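Minor capsid protein VP1 (Human bocavirus 3, PDB 5US7) builds the sixty-subunit icosahedral T=1 shell of a parvovirus, probably from several size variants, the largest carrying a phospholipase A2-like region. Local coordinates at residues A[200-203]-A[209-212]. Residues are numbered along the deposited sequence; the frame is centred on the assembly and turned at random.
Sequences LAEM and VEKA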
ATOM      1  N   LEU A 200      36.261 -51.504 103.238  1.00 83.46           N
ATOM      2  CA  LEU A 200      35.199 -50.537 102.979  1.00 83.46           C
ATOM      3  C   LEU A 200      34.082 -51.220 102.205  1.00 83.46           C
ATOM      4  O   LEU A 200      34.047 -51.114 100.978  1.00 83.46           O
ATOM      5  CB  LEU A 200      35.691 -49.318 102.189  1.00 82.26           C
ATOM      6  CG  LEU A 200      36.388 -48.118 102.816  1.00 82.26           C
ATOM      7  CD1 LEU A 200      37.749 -48.492 103.332  1.00 82.26           C
ATOM      8  CD2 LEU A 200      36.507 -47.033 101.769  1.00 82.26           C
ATOM      9  N   ALA A 201      33.165 -51.890 102.913  1.00 84.20           N
ATOM     10  CA  ALA A 201      32.313 -52.986 102.449  1.00 84.20           C
ATOM     11  C   ALA A 201      33.017 -54.331 102.441  1.00 84.20           C
ATOM     12  O   ALA A 201      32.896 -55.092 101.477  1.00 84.20           O
ATOM     13  CB  ALA A 201      31.763 -52.721 101.049  1.00 78.07           C
ATOM     14  N   GLU A 202      33.757 -54.623 103.506  1.00 88.76           N
ATOM     15  CA  GLU A 202      34.231 -55.978 103.745  1.00 88.76           C
ATOM     16  C   GLU A 202      33.053 -56.968 103.666  1.00 88.76           C
ATOM     17  O   GLU A 202      33.134 -57.906 102.877  1.00 88.76           O
ATOM     18  CB  GLU A 202      34.956 -56.084 105.093  1.00 93.79           C
ATOM     19  CG  GLU A 202      36.245 -55.321 105.233  1.00 93.79           C
ATOM     20  CD  GLU A 202      36.708 -55.318 106.671  1.00 93.79           C
ATOM     21  OE1 GLU A 202      35.875 -55.600 107.553  1.00 93.79           O
ATOM     22  OE2 GLU A 202      37.898 -55.080 106.926  1.00 93.79           O
ATOM     23  N   MET A 203      31.967 -56.814 104.440  1.00 93.58           N
ATOM     24  CA  MET A 203      31.832 -55.940 105.606  1.00 93.58           C
ATOM     25  C   MET A 203      31.878 -56.849 106.825  1.00 93.58           C
ATOM     26  O   MET A 203      31.424 -57.990 106.762  1.00 93.58           O
ATOM     27  CB  MET A 203      30.536 -55.136 105.576  1.00 89.08           C
ATOM     28  CG  MET A 203      29.299 -55.964 105.832  1.00 89.08           C
ATOM     29  SD  MET A 203      27.788 -55.089 105.432  1.00 89.08           S
ATOM     30  CE  MET A 203      27.671 -55.466 103.692  1.00 89.08           C
ATOM     31  N   VAL A 209      28.140 -48.112 107.401  1.00 81.26           N
ATOM     32  CA  VAL A 209      29.056 -47.336 106.582  1.00 81.26           C
ATOM     33  C   VAL A 209      29.551 -48.259 105.484  1.00 81.26           C
ATOM     34  O   VAL A 209      29.347 -47.994 104.296  1.00 81.26           O
ATOM     35  CB  VAL A 209      30.215 -46.761 107.408  1.00 85.80           C
ATOM     36  CG1 VAL A 209      31.190 -46.035 106.505  1.00 85.80           C
ATOM     37  CG2 VAL A 209      29.675 -45.830 108.473  1.00 85.80           C
ATOM     38  N   GLU A 210      30.219 -49.346 105.874  1.00 78.99           N
ATOM     39  CA  GLU A 210      30.571 -50.372 104.901  1.00 78.99           C
ATOM     40  C   GLU A 210      29.332 -50.953 104.233  1.00 78.99           C
ATOM     41  O   GLU A 210      29.355 -51.268 103.039  1.00 78.99           O
ATOM     42  CB  GLU A 210      31.393 -51.478 105.561  1.00 89.31           C
ATOM     43  CG  GLU A 210      32.832 -51.099 105.878  1.00 89.31           C
ATOM     44  CD  GLU A 210      33.619 -52.259 106.456  1.00 89.31           C
ATOM     45  OE1 GLU A 210      32.989 -53.258 106.852  1.00 89.31           O
ATOM     46  OE2 GLU A 210      34.865 -52.193 106.483  1.00 89.31           O
ATOM     47  N   LYS A 211      28.237 -51.100 104.980  1.00 74.22           N
ATOM     48  CA  LYS A 211      27.028 -51.658 104.385  1.00 74.22           C
ATOM     49  C   LYS A 211      26.444 -50.721 103.340  1.00 74.22           C
ATOM     50  O   LYS A 211      25.959 -51.173 102.299  1.00 74.22           O
ATOM     51  CB  LYS A 211      25.994 -51.963 105.460  1.00 76.74           C
ATOM     52  CG  LYS A 211      24.737 -52.603 104.910  1.00 76.74           C
ATOM     53  CD  LYS A 211      23.816 -53.060 106.018  1.00 76.74           C
ATOM     54  CE  LYS A 211      22.556 -53.680 105.454  1.00 76.74           C
ATOM     55  NZ  LYS A 211      21.677 -52.661 104.830  1.00 76.74           N
ATOM     56  N   ALA A 212      26.474 -49.416 103.597  1.00 69.96           N
ATOM     57  CA  ALA A 212      26.040 -48.469 102.580  1.00 69.96           C
ATOM     58  C   ALA A 212      26.986 -48.460 101.392  1.00 69.96           C
ATOM     59  O   ALA A 212      26.553 -48.240 100.259  1.00 69.96           O
ATOM     60  CB  ALA A 212      25.928 -47.071 103.177  1.00 72.18           C
TER
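Glu210, on helix 210-215, lays its side chain along the backbone of Leu200 to Met203, and it contributes the largest single share of the buried surface. The close packing lies at Ala201, whose CA is 4.0 Å from the CA of Glu210: the methyl of Ala201 rests on the Glu210 carbonyl, CB to O 3.4 Å, while CB and CG of Glu210 pass beside the Ala201 amide. With Glu210 CG anti to its own carbonyl carbon (chi1 -74°) and the chain extended from there, the carboxylate is carried past Ala201 to Met203. Glu210 OE1 lies 3.2 Å from Met203 CA and makes a weak hydrogen bond to the backbone N of Glu204. Glu210 OE2 sits 3.7 Å from Glu202 OE1, with the two carboxylate planes 61° apart; this proximity of like charges, joined by Glu199 near Glu202, could raise their proton affinity.

The looser side is the partly exposed pair Met203 and Lys211. The Met203 thioether runs over the root of Lys211, with Met203 SD 3.6 Å from Lys211 CB, and the rest of that long chain leads away. Here Ile501 and Leu499 of a neighbouring subunit pack on Met203 and Lys211. Within the chain, the contact folds the loop following strand 185-190 back onto helix 210-215, where Ala201 also meets Ile213 and Ala214, while Ile327 from another loop touches Leu200 and Glu210.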